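Side-chain contacts in beta-N-acetylhexosaminidase (Arthrobacter aurescens, PDB 3RCN), which probably hydrolyses terminal non-reducing N-acetyl-D-hexosamine residues in N-acetyl-beta-D-hexosaminides, as a member of glycosyl hydrolase family 20: residues V32-D35 against P41-W44; P258-G263 against L291-N296; V286-L291 against Q329-E334. All coordinates share one frame; numbering follows the deposited sequence. Where two conformers were deposited one is given.

How the interactions relate
Interaction 1 stands apart from the other two. It belongs to the N-terminal domain 2 of the family 20 hydrolases, whereas interactions 2 and 3 belong to the catalytic domain. Its centre is about 48 Å from that of interaction 2 and about 54 Å from that of interaction 3. Interactions 2 and 3 are neighbours, with centres about 11 Å apart. Both use helix 288-304, and their segments overlap at Leu291. They also touch directly, Leu260 CD2 lying 3.8 Å from Ser290 CA. Interaction 3 is at the start of the helix, and interaction 2 is further along it. All three lie away from Glu316, the predicted proton donor.

Interaction 1: residues V32-D35 against P41-W44; sequences VGAD and PRRW. With SO4 (sulfate ion), chain I.
Val32 and Ala34 meet Arg42 where the first strand of a beta-alpha-beta unit lies against its helix. The unit runs from strand 32-34 through helix 39-53 to strand 67-71, and strand 32-34 is the outermost strand at one side of the domain 2 sheet within this chain. The apolar part of the contact uses the aliphatic stem of Arg42. Its CG is anti to the backbone N (chi1 177°), which brings it within 3.6 Å of Val32 CG1. Val32 and the arginine stem run antiparallel, one passing alongside the other. Ala34 CB packs on Arg42 CB at 4.0 Å. The same methyl also lies over one face of the guanidinium, towards its rim. Leu69 of strand 67-71 touches both Ala34 and Arg42.

The polar part is one hydrogen bond. Bends at chi2 and chi3 carry the guanidinium along the strand, and Arg42 NE donates to Val32 O at 3.2 Å. The bond is not straight, with an angle of 145° at the hydrogen. The donor stands above the carbonyl plane, 45° out of it. With a leucine in place of Arg42, Val32 O would probably lose this side-chain donor and the Ala34 methyl the flat group beside it.

The charged part lies on the next residue. Arg43 points away from the strand, and its NH1 makes a salt bridge with Asp56 of the second subunit. It also meets a sulfate ion, probably from the crystallisation liquor. The sulfur lies at the edge of the guanidinium, in its plane. Sulfate O3 receives two weak bonds, from Arg43 NH1 and from Arg43 NH2, each 3.3 Å long.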
loop_
_atom_site.group_PDB
_atom_site.type_symbol
_atom_site.label_atom_id
_atom_site.label_comp_id
_atom_site.label_asym_id
_atom_site.label_seq_id
_atom_site.Cartn_x
_atom_site.Cartn_y
_atom_site.Cartn_z
ATOM N N VAL A 32 -26.817 11.751 -2.909
ATOM C CA VAL A 32 -26.280 11.576 -4.259
ATOM C C VAL A 32 -27.276 10.881 -5.175
ATOM O O VAL A 32 -27.623 9.726 -4.950
ATOM C CB VAL A 32 -24.974 10.760 -4.221
ATOM C CG1 VAL A 32 -24.286 10.829 -5.546
ATOM C CG2 VAL A 32 -24.050 11.304 -3.134
ATOM N N GLY A 33 -27.783 11.601 -6.174
ATOM C CA GLY A 33 -28.628 11.002 -7.203
ATOM C C GLY A 33 -27.913 10.603 -8.485
ATOM O O GLY A 33 -26.906 11.198 -8.841
ATOM N N ALA A 34 -28.437 9.620 -9.206
ATOM C CA ALA A 34 -27.893 9.311 -10.529
ATOM C C ALA A 34 -28.902 8.659 -11.476
ATOM O O ALA A 34 -29.779 7.913 -11.045
ATOM C CB ALA A 34 -26.629 8.456 -10.410
ATOM N N ASP A 35 -28.769 8.948 -12.766
ATOM C CA ASP A 35 -29.447 8.165 -13.804
ATOM C C ASP A 35 -28.831 6.748 -13.880
ATOM O O ASP A 35 -27.649 6.559 -13.565
ATOM C CB ASP A 35 -29.365 8.884 -15.157
ATOM C CG ASP A 35 -30.314 10.090 -15.253
ATOM O OD1 ASP A 35 -31.361 10.111 -14.561
ATOM O OD2 ASP A 35 -30.017 11.017 -16.038
ATOM N N PRO A 41 -20.609 5.105 -11.273
ATOM C CA PRO A 41 -19.858 6.233 -10.715
ATOM C C PRO A 41 -20.439 6.763 -9.395
ATOM O O PRO A 41 -19.669 7.263 -8.564
ATOM C CB PRO A 41 -19.963 7.285 -11.810
ATOM C CG PRO A 41 -20.040 6.475 -13.066
ATOM C CD PRO A 41 -20.890 5.286 -12.705
ATOM N N ARG A 42 -21.755 6.671 -9.201
ATOM C CA ARG A 42 -22.347 7.105 -7.939
ATOM C C ARG A 42 -21.754 6.298 -6.777
ATOM O O ARG A 42 -21.419 6.851 -5.726
ATOM C CB ARG A 42 -23.868 6.972 -7.951
ATOM C CG ARG A 42 -24.528 7.357 -6.621
ATOM C CD ARG A 42 -25.650 6.410 -6.264
ATOM N NE ARG A 42 -26.969 6.991 -6.493
ATOM C CZ ARG A 42 -28.054 6.290 -6.821
ATOM N NH1 ARG A 42 -27.979 4.972 -6.974
ATOM N NH2 ARG A 42 -29.215 6.905 -7.009
ATOM N N ARG A 43 -21.623 4.988 -6.979
ATOM C CA ARG A 43 -21.041 4.110 -5.968
ATOM C C ARG A 43 -19.606 4.505 -5.630
ATOM O O ARG A 43 -19.237 4.582 -4.458
ATOM C CB ARG A 43 -21.110 2.644 -6.410
ATOM C CG ARG A 43 -22.525 2.082 -6.453
ATOM C CD ARG A 43 -22.555 0.587 -6.774
ATOM N NE ARG A 43 -22.181 0.329 -8.158
ATOM C CZ ARG A 43 -23.057 0.093 -9.128
ATOM N NH1 ARG A 43 -24.360 0.065 -8.866
ATOM N NH2 ARG A 43 -22.632 -0.126 -10.355
ATOM N N TRP A 44 -18.798 4.769 -6.649
ATOM C CA TRP A 44 -17.411 5.135 -6.412
ATOM C C TRP A 44 -17.294 6.435 -5.615
ATOM O O TRP A 44 -16.504 6.523 -4.677
ATOM C CB TRP A 44 -16.620 5.255 -7.710
ATOM C CG TRP A 44 -15.251 5.719 -7.434
ATOM C CD1 TRP A 44 -14.180 4.952 -7.090
ATOM C CD2 TRP A 44 -14.802 7.072 -7.412
ATOM N NE1 TRP A 44 -13.081 5.744 -6.880
ATOM C CE2 TRP A 44 -13.441 7.052 -7.064
ATOM C CE3 TRP A 44 -15.418 8.298 -7.658
ATOM C CZ2 TRP A 44 -12.685 8.215 -6.950
ATOM C CZ3 TRP A 44 -14.665 9.450 -7.547
ATOM C CH2 TRP A 44 -13.316 9.401 -7.195
HETATM S S SO4 I . -26.849 -0.704 -11.324
HETATM O O1 SO4 I . -26.798 -1.902 -10.487
HETATM O O2 SO4 I . -27.248 0.447 -10.515
HETATM O O3 SO4 I . -25.540 -0.468 -11.929
HETATM O O4 SO4 I . -27.829 -0.896 -12.386
#

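Interaction 2: residues P258-G263 against L291-N296; sequences PELGAG and LEFYRN
The hydrogen bond from Gly261 N to Pro258 O, 3.0 Å long, closes the 3-10 turn from which Leu260 reaches Phe293 and Tyr294. No hydrogen bond crosses between the two segments. The contact itself is apolar and buried, and Leu260 is its centre. Both of its methyl groups are used. Leu260 CD1 sits over the middle of the Phe293 ring, 3.8 Å from the centroid and 13° off the ring normal. This is a CH-pi contact. Leu260 CD2 lies nearer the root of the phenylalanine side chain, 3.9 Å from Phe293 CB. Leucine and phenylalanine run roughly perpendicular to each other.

Phe293 has CG anti to its own backbone N (chi1 -173°), and this turns a ring face to the leucine. Tyr294 comes in from beside it. Tyr294 CE1 is 4.2 Å from Leu260 CD1, and the methyl approaches that ring obliquely. The two aromatic residues also touch each other, as Phe293 CD1 lies over one face of the Tyr294 ring, towards the rim. Tyr189 stacks on Phe293, and Tyr257 meets the same ring with its plane inclined. Leu260 also has a backbone hydrogen bond with Glu285. Leucine and aromatic rings thus pack the loop after helix 251-256 onto helix 288-304, an outer helix of the alpha-beta barrel of the catalytic domain.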
loop_
_atom_site.group_PDB
_atom_site.type_symbol
_atom_site.label_atom_id
_atom_site.label_comp_id
_atom_site.label_asym_id
_atom_site.label_seq_id
_atom_site.Cartn_x
_atom_site.Cartn_y
_atom_site.Cartn_z
ATOM N N PRO A 258 12.460 -25.584 -19.441
ATOM C CA PRO A 258 13.653 -25.445 -20.293
ATOM C C PRO A 258 13.455 -25.831 -21.757
ATOM O O PRO A 258 14.239 -25.402 -22.604
ATOM C CB PRO A 258 14.676 -26.380 -19.630
ATOM C CG PRO A 258 14.208 -26.533 -18.241
ATOM C CD PRO A 258 12.710 -26.476 -18.298
ATOM N N GLU A 259 12.419 -26.617 -22.037
ATOM C CA GLU A 259 12.121 -27.053 -23.395
ATOM C C GLU A 259 11.905 -25.852 -24.297
ATOM O O GLU A 259 12.158 -25.908 -25.498
ATOM C CB GLU A 259 10.866 -27.926 -23.409
ATOM C CG GLU A 259 10.752 -28.867 -22.220
ATOM C CD GLU A 259 10.073 -28.225 -21.019
ATOM O OE1 GLU A 259 10.740 -28.039 -19.979
ATOM O OE2 GLU A 259 8.866 -27.923 -21.115
ATOM N N LEU A 260 11.435 -24.762 -23.703
ATOM C CA LEU A 260 11.111 -23.547 -24.444
ATOM C C LEU A 260 12.341 -22.833 -25.005
ATOM O O LEU A 260 12.215 -21.919 -25.819
ATOM C CB LEU A 260 10.336 -22.574 -23.554
ATOM C CG LEU A 260 8.968 -23.035 -23.054
ATOM C CD1 LEU A 260 8.330 -21.990 -22.118
ATOM C CD2 LEU A 260 8.077 -23.349 -24.238
ATOM N N GLY A 261 13.516 -23.196 -24.510
ATOM C CA GLY A 261 14.762 -22.609 -24.972
ATOM C C GLY A 261 15.596 -23.548 -25.823
ATOM O O GLY A 261 15.222 -24.706 -26.049
ATOM N N ALA A 262 16.735 -23.046 -26.291
ATOM C CA ALA A 262 17.655 -23.835 -27.100
ATOM C C ALA A 262 18.400 -24.863 -26.258
ATOM O O ALA A 262 18.453 -26.045 -26.596
ATOM C CB ALA A 262 18.639 -22.922 -27.794
ATOM N N GLY A 263 18.992 -24.391 -25.169
ATOM C CA GLY A 263 19.731 -25.228 -24.245
ATOM C C GLY A 263 20.752 -24.349 -23.551
ATOM O O GLY A 263 20.900 -23.178 -23.912
ATOM N N LEU A 291 4.855 -22.720 -29.302
ATOM C CA LEU A 291 3.571 -22.203 -29.752
ATOM C C LEU A 291 2.414 -22.746 -28.928
ATOM O O LEU A 291 1.544 -21.982 -28.508
ATOM C CB LEU A 291 3.346 -22.515 -31.235
ATOM C CG LEU A 291 3.643 -21.336 -32.153
ATOM C CD1 LEU A 291 3.350 -21.691 -33.589
ATOM C CD2 LEU A 291 2.823 -20.124 -31.698
ATOM N N GLU A 292 2.397 -24.059 -28.704
ATOM C CA GLU A 292 1.317 -24.664 -27.942
ATOM C C GLU A 292 1.329 -24.147 -26.492
ATOM O O GLU A 292 0.280 -23.864 -25.899
ATOM C CB GLU A 292 1.413 -26.194 -27.973
ATOM C CG GLU A 292 0.308 -26.892 -27.177
ATOM C CD GLU A 292 0.775 -28.189 -26.519
ATOM O OE1 GLU A 292 1.674 -28.854 -27.087
ATOM O OE2 GLU A 292 0.244 -28.539 -25.434
ATOM N N PHE A 293 2.529 -24.026 -25.935
ATOM C CA PHE A 293 2.691 -23.559 -24.575
ATOM C C PHE A 293 2.034 -22.194 -24.423
ATOM O O PHE A 293 1.221 -21.978 -23.526
ATOM C CB PHE A 293 4.176 -23.474 -24.237
ATOM C CG PHE A 293 4.449 -23.168 -22.799
ATOM C CD1 PHE A 293 4.527 -21.854 -22.359
ATOM C CD2 PHE A 293 4.632 -24.192 -21.883
ATOM C CE1 PHE A 293 4.778 -21.568 -21.027
ATOM C CE2 PHE A 293 4.885 -23.908 -20.552
ATOM C CZ PHE A 293 4.956 -22.594 -20.127
ATOM N N TYR A 294 2.373 -21.281 -25.323
ATOM C CA TYR A 294 1.919 -19.913 -25.195
ATOM C C TYR A 294 0.472 -19.690 -25.621
ATOM O O TYR A 294 -0.117 -18.678 -25.269
ATOM C CB TYR A 294 2.858 -18.973 -25.930
ATOM C CG TYR A 294 4.074 -18.647 -25.118
ATOM C CD1 TYR A 294 5.230 -19.399 -25.240
ATOM C CD2 TYR A 294 4.061 -17.599 -24.203
ATOM C CE1 TYR A 294 6.348 -19.114 -24.486
ATOM C CE2 TYR A 294 5.176 -17.303 -23.438
ATOM C CZ TYR A 294 6.315 -18.067 -23.585
ATOM O OH TYR A 294 7.430 -17.784 -22.841
ATOM N N ARG A 295 -0.100 -20.630 -26.364
ATOM C CA ARG A 295 -1.533 -20.589 -26.654
ATOM C C ARG A 295 -2.271 -20.949 -25.390
ATOM O O ARG A 295 -3.297 -20.348 -25.068
ATOM C CB ARG A 295 -1.939 -21.589 -27.737
ATOM C CG ARG A 295 -1.486 -21.264 -29.129
ATOM C CD ARG A 295 -2.146 -22.233 -30.100
ATOM N NE ARG A 295 -1.708 -22.005 -31.461
ATOM C CZ ARG A 295 -0.858 -22.799 -32.093
ATOM N NH1 ARG A 295 -0.398 -23.878 -31.460
ATOM N NH2 ARG A 295 -0.485 -22.524 -33.350
ATOM N N ASN A 296 -1.743 -21.941 -24.677
ATOM C CA ASN A 296 -2.295 -22.314 -23.377
ATOM C C ASN A 296 -2.198 -21.179 -22.343
ATOM O O ASN A 296 -3.123 -20.962 -21.563
ATOM C CB ASN A 296 -1.652 -23.600 -22.865
ATOM C CG ASN A 296 -2.099 -24.819 -23.656
ATOM O OD1 ASN A 296 -3.218 -24.861 -24.160
ATOM N ND2 ASN A 296 -1.225 -25.810 -23.772
#

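Interaction 3: residues V286-L291 against Q329-E334; sequences VSETSL and QAKAAE. With SO4 (sulfate ion), chain C; SO4 (sulfate ion), chain D.
Lys331 of helix 326-335 reaches across to Glu288 in the first turn of helix 288-304. The lysine CB points toward that turn. Lys331 CG follows anti to the backbone N (chi1 -165°) and passes Val286 O at 4.3 Å. The chain bends once, at chi2 (62°), and is extended from there on. CD runs beside a sulfate ion, probably from the crystallisation liquor, near its O2 and O3. Lys331 CE comes within 3.6 Å of sulfate O2 and also lies beside the Glu288 carboxylate.

The tip, NZ, has several acceptors. Lys331 NZ makes a salt bridge to Glu288 OE2 at 3.3 Å, using the anti lone pair of that oxygen. The glutamate side chain comes in roughly square to the lysine. A second salt bridge, at 2.9 Å, joins Lys331 NZ to Glu334 OE2 on its own helix. NZ meets this oxygen nearly along the C-O direction. Lys331 NZ also bonds to sulfate O2 at 3.1 Å and, weakly, to O4. The two carboxylate oxygens, Glu288 OE2 and Glu334 OE2, are 5.3 Å apart, and the ammonium group between them would probably offset their like charges.

Sulfate O2 takes a bond from each side of the contact: besides the one from Lys331 NZ, Glu288 N donates to it at 2.7 Å, just after Ser287 at the N-cap. The positive end of the helix dipole would probably add to the pull on this anion. Val286 O is bonded by Gln327 NE2, a further link between the two parts of the chain. Helices 288-304 and 326-335 of the catalytic domain are bridged here by a three-residue salt-bridge network, with a sulfate at a helix N-terminus.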
loop_
_atom_site.group_PDB
_atom_site.type_symbol
_atom_site.label_atom_id
_atom_site.label_comp_id
_atom_site.label_asym_id
_atom_site.label_seq_id
_atom_site.Cartn_x
_atom_site.Cartn_y
_atom_site.Cartn_z
ATOM N N VAL A 286 11.629 -21.042 -31.230
ATOM C CA VAL A 286 10.325 -20.999 -31.880
ATOM C C VAL A 286 10.019 -22.321 -32.582
ATOM O O VAL A 286 10.779 -22.784 -33.428
ATOM C CB VAL A 286 10.207 -19.830 -32.870
ATOM C CG1 VAL A 286 10.573 -18.532 -32.181
ATOM C CG2 VAL A 286 11.098 -20.053 -34.054
ATOM N N SER A 287 8.871 -22.895 -32.252
ATOM C CA SER A 287 8.566 -24.271 -32.603
ATOM C C SER A 287 7.144 -24.561 -32.177
ATOM O O SER A 287 6.492 -23.727 -31.543
ATOM C CB SER A 287 9.500 -25.231 -31.871
ATOM O OG SER A 287 9.244 -25.201 -30.484
ATOM N N GLU A 288 6.652 -25.733 -32.554
ATOM C CA GLU A 288 5.258 -26.056 -32.319
ATOM C C GLU A 288 5.007 -26.145 -30.832
ATOM O O GLU A 288 3.945 -25.739 -30.353
ATOM C CB GLU A 288 4.852 -27.362 -33.016
ATOM C CG GLU A 288 4.795 -27.275 -34.533
ATOM C CD GLU A 288 3.935 -26.122 -35.048
ATOM O OE1 GLU A 288 2.895 -25.800 -34.425
ATOM O OE2 GLU A 288 4.306 -25.535 -36.090
ATOM N N THR A 289 5.985 -26.675 -30.101
ATOM C CA THR A 289 5.824 -26.829 -28.660
ATOM C C THR A 289 5.763 -25.487 -27.925
ATOM O O THR A 289 4.855 -25.288 -27.127
ATOM C CB THR A 289 6.840 -27.822 -28.043
ATOM O OG1 THR A 289 8.176 -27.443 -28.388
ATOM C CG2 THR A 289 6.569 -29.220 -28.570
ATOM N N SER A 290 6.690 -24.571 -28.222
ATOM C CA SER A 290 6.612 -23.193 -27.717
ATOM C C SER A 290 5.249 -22.609 -28.033
ATOM O O SER A 290 4.578 -22.056 -27.156
ATOM C CB SER A 290 7.647 -22.287 -28.379
ATOM O OG SER A 290 8.916 -22.878 -28.384
ATOM N N LEU A 291 4.855 -22.720 -29.302
ATOM C CA LEU A 291 3.571 -22.203 -29.752
ATOM C C LEU A 291 2.414 -22.746 -28.928
ATOM O O LEU A 291 1.544 -21.982 -28.508
ATOM C CB LEU A 291 3.346 -22.515 -31.235
ATOM C CG LEU A 291 3.643 -21.336 -32.153
ATOM C CD1 LEU A 291 3.350 -21.691 -33.589
ATOM C CD2 LEU A 291 2.823 -20.124 -31.698
ATOM N N GLN A 329 16.974 -23.270 -38.188
ATOM C CA GLN A 329 17.249 -23.432 -39.607
ATOM C C GLN A 329 16.244 -24.378 -40.248
ATOM O O GLN A 329 15.595 -24.023 -41.225
ATOM C CB GLN A 329 18.673 -23.937 -39.805
ATOM C CG GLN A 329 19.727 -22.976 -39.260
ATOM C CD GLN A 329 19.786 -21.654 -40.030
ATOM O OE1 GLN A 329 19.135 -21.491 -41.066
ATOM N NE2 GLN A 329 20.576 -20.709 -39.526
ATOM N N ALA A 330 16.101 -25.573 -39.683
ATOM C CA ALA A 330 15.107 -26.529 -40.161
ATOM C C ALA A 330 13.714 -25.895 -40.276
ATOM O O ALA A 330 13.039 -26.043 -41.299
ATOM C CB ALA A 330 15.061 -27.767 -39.254
ATOM N N LYS A 331 13.301 -25.179 -39.235
ATOM C CA LYS A 331 11.973 -24.555 -39.186
ATOM C C LYS A 331 11.734 -23.527 -40.292
ATOM O O LYS A 331 10.666 -23.479 -40.897
ATOM C CB LYS A 331 11.740 -23.888 -37.824
ATOM C CG LYS A 331 10.286 -23.562 -37.582
ATOM C CD LYS A 331 9.481 -24.840 -37.579
ATOM C CE LYS A 331 8.009 -24.582 -37.414
ATOM N NZ LYS A 331 7.298 -25.881 -37.429
ATOM N N ALA A 332 12.738 -22.701 -40.536
ATOM C CA ALA A 332 12.664 -21.696 -41.577
ATOM C C ALA A 332 12.532 -22.340 -42.978
ATOM O O ALA A 332 11.881 -21.787 -43.873
ATOM C CB ALA A 332 13.893 -20.780 -41.490
ATOM N N ALA A 333 13.148 -23.508 -43.160
ATOM C CA ALA A 333 13.009 -24.258 -44.408
ATOM C C ALA A 333 11.581 -24.756 -44.568
ATOM O O ALA A 333 10.969 -24.574 -45.617
ATOM C CB ALA A 333 13.987 -25.437 -44.463
ATOM N N GLU A 334 11.053 -25.385 -43.523
ATOM C CA GLU A 334 9.713 -25.940 -43.587
ATOM C C GLU A 334 8.666 -24.873 -43.938
ATOM O O GLU A 334 7.673 -25.156 -44.614
ATOM C CB GLU A 334 9.363 -26.636 -42.273
ATOM C CG GLU A 334 8.005 -27.324 -42.278
ATOM C CD GLU A 334 7.703 -28.059 -40.976
ATOM O OE1 GLU A 334 7.624 -29.310 -41.023
ATOM O OE2 GLU A 334 7.541 -27.394 -39.919
HETATM S S SO4 C . 8.980 -27.978 -34.830
HETATM O O1 SO4 C . 8.917 -28.904 -33.694
HETATM O O2 SO4 C . 8.158 -26.803 -34.557
HETATM O O3 SO4 C . 10.360 -27.552 -35.059
HETATM O O4 SO4 C . 8.469 -28.652 -36.021
HETATM S S SO4 D . 20.963 -17.106 -41.377
HETATM O O1 SO4 D . 21.804 -17.986 -40.566
HETATM O O2 SO4 D . 20.801 -15.810 -40.721
HETATM O O3 SO4 D . 21.607 -16.896 -42.671
HETATM O O4 SO4 D . 19.646 -17.712 -41.565
#